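Local coordinates for NikO protein (Streptomyces tendae, PDB 4FQD) that acts as an enolpyruvyl transferase in nikkomycin biosynthesis, belonging to the MurA branch of the EPSP synthase family, whose members use phosphoenolpyruvate, at residues G26-S31 with E281-T286; L261-I266 with D291-A296. The protein carries 4 engineered substitutions. One frame throughout, in Å; residues are numbered along the deposited sequence.

Contact 1. Residues G26-S31 with E281-T286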
loop_
_atom_site.group_PDB
_atom_site.type_symbol
_atom_site.label_atom_id
_atom_site.label_comp_id
_atom_site.label_asym_id
_atom_site.label_seq_id
_atom_site.Cartn_x
_atom_site.Cartn_y
_atom_site.Cartn_z
ATOM N N GLY A 26 11.717 -33.278 2.304
ATOM C CA GLY A 26 12.636 -33.585 1.225
ATOM C C GLY A 26 13.289 -32.341 0.655
ATOM O O GLY A 26 13.375 -31.310 1.323
ATOM N N ALA A 27 13.753 -32.441 -0.585
ATOM C CA ALA A 27 14.389 -31.316 -1.256
ATOM C C ALA A 27 13.730 -31.046 -2.602
ATOM O O ALA A 27 13.240 -31.963 -3.261
ATOM C CB ALA A 27 15.876 -31.575 -1.433
ATOM N N VAL A 28 13.717 -29.779 -3.002
ATOM C CA VAL A 28 13.165 -29.389 -4.294
ATOM C C VAL A 28 14.185 -28.593 -5.099
ATOM O O VAL A 28 14.927 -27.779 -4.549
ATOM C CB VAL A 28 11.877 -28.552 -4.136
ATOM C CG1 VAL A 28 10.734 -29.422 -3.642
ATOM C CG2 VAL A 28 12.110 -27.382 -3.194
ATOM N N ARG A 29 14.227 -28.838 -6.404
ATOM C CA ARG A 29 15.089 -28.064 -7.286
ATOM C C ARG A 29 14.249 -27.180 -8.197
ATOM O O ARG A 29 13.271 -27.632 -8.796
ATOM C CB ARG A 29 16.015 -28.974 -8.102
ATOM C CG ARG A 29 15.300 -29.999 -8.965
ATOM C CD ARG A 29 16.287 -30.824 -9.775
ATOM N NE ARG A 29 17.077 -30.003 -10.692
ATOM C CZ ARG A 29 18.403 -30.036 -10.771
ATOM N NH1 ARG A 29 19.097 -30.850 -9.988
ATOM N NH2 ARG A 29 19.038 -29.256 -11.636
ATOM N N THR A 30 14.628 -25.911 -8.288
ATOM C CA THR A 30 13.882 -24.949 -9.085
ATOM C C THR A 30 14.277 -25.013 -10.553
ATOM O O THR A 30 15.354 -25.499 -10.900
ATOM C CB THR A 30 14.103 -23.512 -8.577
ATOM O OG1 THR A 30 15.501 -23.203 -8.609
ATOM C CG2 THR A 30 13.588 -23.364 -7.154
ATOM N N SER A 31 13.390 -24.523 -11.412
ATOM C CA SER A 31 13.694 -24.383 -12.829
ATOM C C SER A 31 13.975 -22.917 -13.135
ATOM O O SER A 31 13.720 -22.044 -12.304
ATOM C CB SER A 31 12.538 -24.897 -13.685
ATOM O OG SER A 31 12.353 -26.291 -13.508
ATOM N N GLU A 281 9.836 -30.335 8.490
ATOM C CA GLU A 281 11.260 -30.054 8.616
ATOM C C GLU A 281 11.632 -28.961 7.618
ATOM O O GLU A 281 10.940 -28.787 6.614
ATOM C CB GLU A 281 12.086 -31.318 8.367
ATOM C CG GLU A 281 12.131 -32.275 9.549
ATOM C CD GLU A 281 12.785 -31.663 10.776
ATOM O OE1 GLU A 281 13.899 -31.112 10.652
ATOM O OE2 GLU A 281 12.182 -31.732 11.868
ATOM N N PRO A 282 12.711 -28.209 7.901
ATOM C CA PRO A 282 13.187 -27.149 7.003
ATOM C C PRO A 282 13.331 -27.624 5.559
ATOM O O PRO A 282 14.120 -28.526 5.274
ATOM C CB PRO A 282 14.557 -26.803 7.586
ATOM C CG PRO A 282 14.402 -27.057 9.037
ATOM C CD PRO A 282 13.497 -28.256 9.148
ATOM N N LEU A 283 12.563 -27.015 4.662
ATOM C CA LEU A 283 12.541 -27.418 3.262
ATOM C C LEU A 283 13.678 -26.778 2.473
ATOM O O LEU A 283 13.746 -25.556 2.336
ATOM C CB LEU A 283 11.198 -27.052 2.627
ATOM C CG LEU A 283 10.971 -27.569 1.206
ATOM C CD1 LEU A 283 10.877 -29.087 1.206
ATOM C CD2 LEU A 283 9.725 -26.948 0.596
ATOM N N ARG A 284 14.568 -27.615 1.950
ATOM C CA ARG A 284 15.701 -27.133 1.173
ATOM C C ARG A 284 15.289 -26.900 -0.276
ATOM O O ARG A 284 14.753 -27.795 -0.932
ATOM C CB ARG A 284 16.858 -28.129 1.249
ATOM C CG ARG A 284 18.232 -27.484 1.320
ATOM C CD ARG A 284 19.302 -28.518 1.623
ATOM N NE ARG A 284 19.363 -29.550 0.593
ATOM C CZ ARG A 284 20.158 -29.494 -0.470
ATOM N NH1 ARG A 284 20.962 -28.456 -0.642
ATOM N NH2 ARG A 284 20.151 -30.474 -1.361
ATOM N N ILE A 285 15.533 -25.689 -0.768
ATOM C CA ILE A 285 15.156 -25.312 -2.126
ATOM C C ILE A 285 16.394 -24.891 -2.912
ATOM O O ILE A 285 17.004 -23.863 -2.619
ATOM C CB ILE A 285 14.146 -24.152 -2.115
ATOM C CG1 ILE A 285 13.015 -24.440 -1.124
ATOM C CG2 ILE A 285 13.597 -23.908 -3.511
ATOM C CD1 ILE A 285 12.201 -23.220 -0.751
ATOM N N THR A 286 16.759 -25.683 -3.915
ATOM C CA THR A 286 18.000 -25.455 -4.649
ATOM C C THR A 286 17.785 -24.815 -6.019
ATOM O O THR A 286 16.684 -24.839 -6.570
ATOM C CB THR A 286 18.796 -26.761 -4.835
ATOM O OG1 THR A 286 18.060 -27.659 -5.675
ATOM C CG2 THR A 286 19.057 -27.424 -3.488
#

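Contact 2. Residues L261-I266 with D291-A296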
loop_
_atom_site.group_PDB
_atom_site.type_symbol
_atom_site.label_atom_id
_atom_site.label_comp_id
_atom_site.label_asym_id
_atom_site.label_seq_id
_atom_site.Cartn_x
_atom_site.Cartn_y
_atom_site.Cartn_z
ATOM N N LEU A 261 20.093 -19.340 -16.855
ATOM C CA LEU A 261 18.927 -18.610 -16.366
ATOM C C LEU A 261 18.877 -18.505 -14.848
ATOM O O LEU A 261 19.256 -19.431 -14.131
ATOM C CB LEU A 261 17.632 -19.252 -16.867
ATOM C CG LEU A 261 17.307 -19.105 -18.352
ATOM C CD1 LEU A 261 15.947 -19.713 -18.662
ATOM C CD2 LEU A 261 17.358 -17.648 -18.777
ATOM N N ILE A 262 18.406 -17.359 -14.370
ATOM C CA ILE A 262 18.133 -17.166 -12.956
ATOM C C ILE A 262 16.970 -18.081 -12.570
ATOM O O ILE A 262 16.035 -18.255 -13.353
ATOM C CB ILE A 262 17.804 -15.678 -12.660
ATOM C CG1 ILE A 262 17.625 -15.428 -11.163
ATOM C CG2 ILE A 262 16.574 -15.223 -13.435
ATOM C CD1 ILE A 262 17.461 -13.964 -10.816
ATOM N N PRO A 263 17.049 -18.712 -11.386
ATOM C CA PRO A 263 15.954 -19.565 -10.910
ATOM C C PRO A 263 14.620 -18.825 -10.913
ATOM O O PRO A 263 14.587 -17.625 -10.635
ATOM C CB PRO A 263 16.375 -19.897 -9.481
ATOM C CG PRO A 263 17.862 -19.884 -9.534
ATOM C CD PRO A 263 18.225 -18.788 -10.502
ATOM N N ASP A 264 13.543 -19.536 -11.240
ATOM C CA ASP A 264 12.219 -18.932 -11.354
ATOM C C ASP A 264 11.817 -18.243 -10.055
ATOM O O ASP A 264 11.720 -18.880 -9.007
ATOM C CB ASP A 264 11.179 -19.982 -11.748
ATOM C CG ASP A 264 9.878 -19.364 -12.224
ATOM O OD1 ASP A 264 9.063 -18.954 -11.371
ATOM O OD2 ASP A 264 9.669 -19.293 -13.454
ATOM N N LEU A 265 11.592 -16.936 -10.139
ATOM C CA LEU A 265 11.328 -16.110 -8.968
ATOM C C LEU A 265 10.062 -16.529 -8.228
ATOM O O LEU A 265 10.058 -16.644 -7.004
ATOM C CB LEU A 265 11.231 -14.635 -9.372
ATOM C CG LEU A 265 12.412 -14.070 -10.162
ATOM C CD1 LEU A 265 12.237 -12.581 -10.409
ATOM C CD2 LEU A 265 13.716 -14.340 -9.440
ATOM N N ILE A 266 8.989 -16.760 -8.976
ATOM C CA ILE A 266 7.709 -17.110 -8.372
ATOM C C ILE A 266 7.703 -18.552 -7.871
ATOM O O ILE A 266 7.000 -18.882 -6.915
ATOM C CB ILE A 266 6.537 -16.872 -9.344
ATOM C CG1 ILE A 266 6.660 -15.491 -9.988
ATOM C CG2 ILE A 266 5.205 -16.996 -8.620
ATOM C CD1 ILE A 266 6.711 -14.352 -8.987
ATOM N N ASP A 291 20.654 -17.142 -5.133
ATOM C CA ASP A 291 20.895 -15.936 -4.351
ATOM C C ASP A 291 20.519 -14.692 -5.149
ATOM O O ASP A 291 20.045 -13.705 -4.590
ATOM C CB ASP A 291 22.355 -15.864 -3.892
ATOM C CG ASP A 291 23.337 -16.148 -5.016
ATOM O OD1 ASP A 291 22.913 -16.202 -6.190
ATOM O OD2 ASP A 291 24.541 -16.313 -4.722
ATOM N N ARG A 292 20.734 -14.751 -6.461
ATOM C CA ARG A 292 20.323 -13.674 -7.353
ATOM C C ARG A 292 18.805 -13.569 -7.391
ATOM O O ARG A 292 18.248 -12.471 -7.436
ATOM C CB ARG A 292 20.863 -13.903 -8.767
ATOM C CG ARG A 292 22.334 -13.571 -8.929
ATOM C CD ARG A 292 22.827 -13.895 -10.330
ATOM N NE ARG A 292 22.022 -13.251 -11.364
ATOM C CZ ARG A 292 21.419 -13.901 -12.352
ATOM N NH1 ARG A 292 21.535 -15.220 -12.447
ATOM N NH2 ARG A 292 20.704 -13.235 -13.249
ATOM N N ALA A 293 18.141 -14.723 -7.377
ATOM C CA ALA A 293 16.685 -14.771 -7.353
ATOM C C ALA A 293 16.158 -14.162 -6.061
ATOM O O ALA A 293 15.186 -13.408 -6.072
ATOM C CB ALA A 293 16.196 -16.202 -7.506
ATOM N N VAL A 294 16.814 -14.489 -4.952
ATOM C CA VAL A 294 16.441 -13.960 -3.645
ATOM C C VAL A 294 16.580 -12.443 -3.596
ATOM O O VAL A 294 15.674 -11.744 -3.139
ATOM C CB VAL A 294 17.289 -14.590 -2.520
ATOM C CG1 VAL A 294 17.163 -13.785 -1.232
ATOM C CG2 VAL A 294 16.874 -16.029 -2.296
ATOM N N HIS A 295 17.715 -11.940 -4.073
ATOM C CA HIS A 295 17.969 -10.504 -4.084
ATOM C C HIS A 295 16.957 -9.767 -4.953
ATOM O O HIS A 295 16.572 -8.638 -4.654
ATOM C CB HIS A 295 19.389 -10.207 -4.566
ATOM C CG HIS A 295 19.684 -8.746 -4.692
ATOM N ND1 HIS A 295 19.652 -8.081 -5.899
ATOM C CD2 HIS A 295 20.004 -7.816 -3.759
ATOM C CE1 HIS A 295 19.945 -6.807 -5.706
ATOM N NE2 HIS A 295 20.163 -6.621 -4.416
ATOM N N ALA A 296 16.533 -10.414 -6.034
ATOM C CA ALA A 296 15.511 -9.855 -6.909
ATOM C C ALA A 296 14.161 -9.845 -6.201
ATOM O O ALA A 296 13.316 -8.989 -6.462
ATOM C CB ALA A 296 15.425 -10.657 -8.193
#

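Contact 1. Residues G26-S31 with E281-T286
Val-28 and Ile-285 lie next to each other on adjacent parallel strands, 27-29 and 283-286, although some 250 residues separate the segments in sequence. Two nearly straight backbone hydrogen bonds set the register around Val-28: its N donates to Arg-284 O at 3.0 Å, and its O accepts from Thr-286 N at 2.9 Å. Side by side and pointing the same way, the two branched side chains meet through Val-28 CG2 and Ile-285 CG1, 3.7 Å apart. Trp-271 of helix 265-278 packs against both. Farther back, Leu-283 CD1 comes 3.3 Å from Gly-26 O.

Thr-30 closes the contact just beyond strand 27-29. Its CB lies 3.5 Å from Thr-286 O, at the end of the partner strand. From there the branches part. OG1 sits between the backbone N and the carbonyl carbon (chi1 58°) and donates to Thr-286 O at 2.9 Å. Thr-30 N donates to that same oxygen, also at 2.9 Å, from a position tilted 24° from the carbonyl plane. CG2 turns instead to the apolar face, crossing Ile-285 at about a right angle with Thr-30 CG2 3.7 Å from Ile-285 CG2.

On the other face, Arg-284 leads to a salt bridge with Glu-317 of the neighbouring strand 317-320, and Thr-286 presses OG1 against the CA and CB of Arg-29. Strand 27-29 is the edge strand of a mixed four-stranded sheet that also includes strands 317-320 and 311-313, within the inverse beta/alpha barrel. The chemistry is divided by face: branched aliphatic groups seal one side against a helix, the other carries Arg-29, Arg-284 and Thr-286 together with the methyl group of Ala-27, and two donors from Thr-30 hold the Thr-286 carbonyl where the edge strand gives way to the loop.

Contact 2. Residues L261-I266 with D291-A296
Ala-293 presents its methyl group to three residues of the 261-266 segment at once. Leu-265 CD2 approaches Ala-293 CB to 3.7 Å, Pro-263 CB lies 4.2 Å from the same methyl carbon, and Ile-262 CG1 is 4.0 Å from it. Ile-262 is extended, with CG1 anti to the backbone N (chi1 -175°), and its CD1 rests on the helix backbone, 3.6 Å from Ala-293 N. Leu-265 CD2 also reaches Ala-296 CB, one helical turn further on.

Arg-292 covers a further side of Ile-262. Its chain bends at chi3 (54°), which sets NE, and the guanidinium beyond it lies against the isoleucine, with Arg-292 NH1 3.8 Å from Ile-262 CB; Ile-262 CD1 lies over one face, displaced from the centre toward NH2. NH2 is held by a salt bridge to Asp-223 of helix 219-231, whose first residue, Pro-219, also packs on Ile-262 and Ala-296.

Behind this layer, Asp-264 anchors the turn that carries the apolar residues. It is the N-cap of helix 265-278, its OD1 accepting from Glu-267 N, while OD2 accepts from Lys-34 N at the start of helix 34-44. No hydrogen bond joins the two segments. Small and branched apolar groups therefore provide the fit between helix 290-296 and the capped turn, and polar fastening comes from bonds made outside the pair, Arg-292 to Asp-223 and Asp-264 to its own helix and to helix 34-44.

How the contacts relate
Contact 1 and contact 2 have centres 14 Å apart and meet directly: Ser-31 O and Asp-264 N are 2.7 Å apart, a probable hydrogen bond, and Thr-30 OG1 packs on Pro-263 CB at 3.5 Å. Their segments alternate along the chain, since helix 265-278 leads from contact 2 to strand 283-286 of contact 1, and helix 290-296 then returns to contact 2. The 26-31 segment and the capped turn are thus joined directly, at Ser-31 and Thr-30. The residues Ser-31 to Lys-34 resemble the Ser-Gly-Ala-Lys motif of MurA enzymes, where this loop borders the active-site cleft; a similar location here is probable.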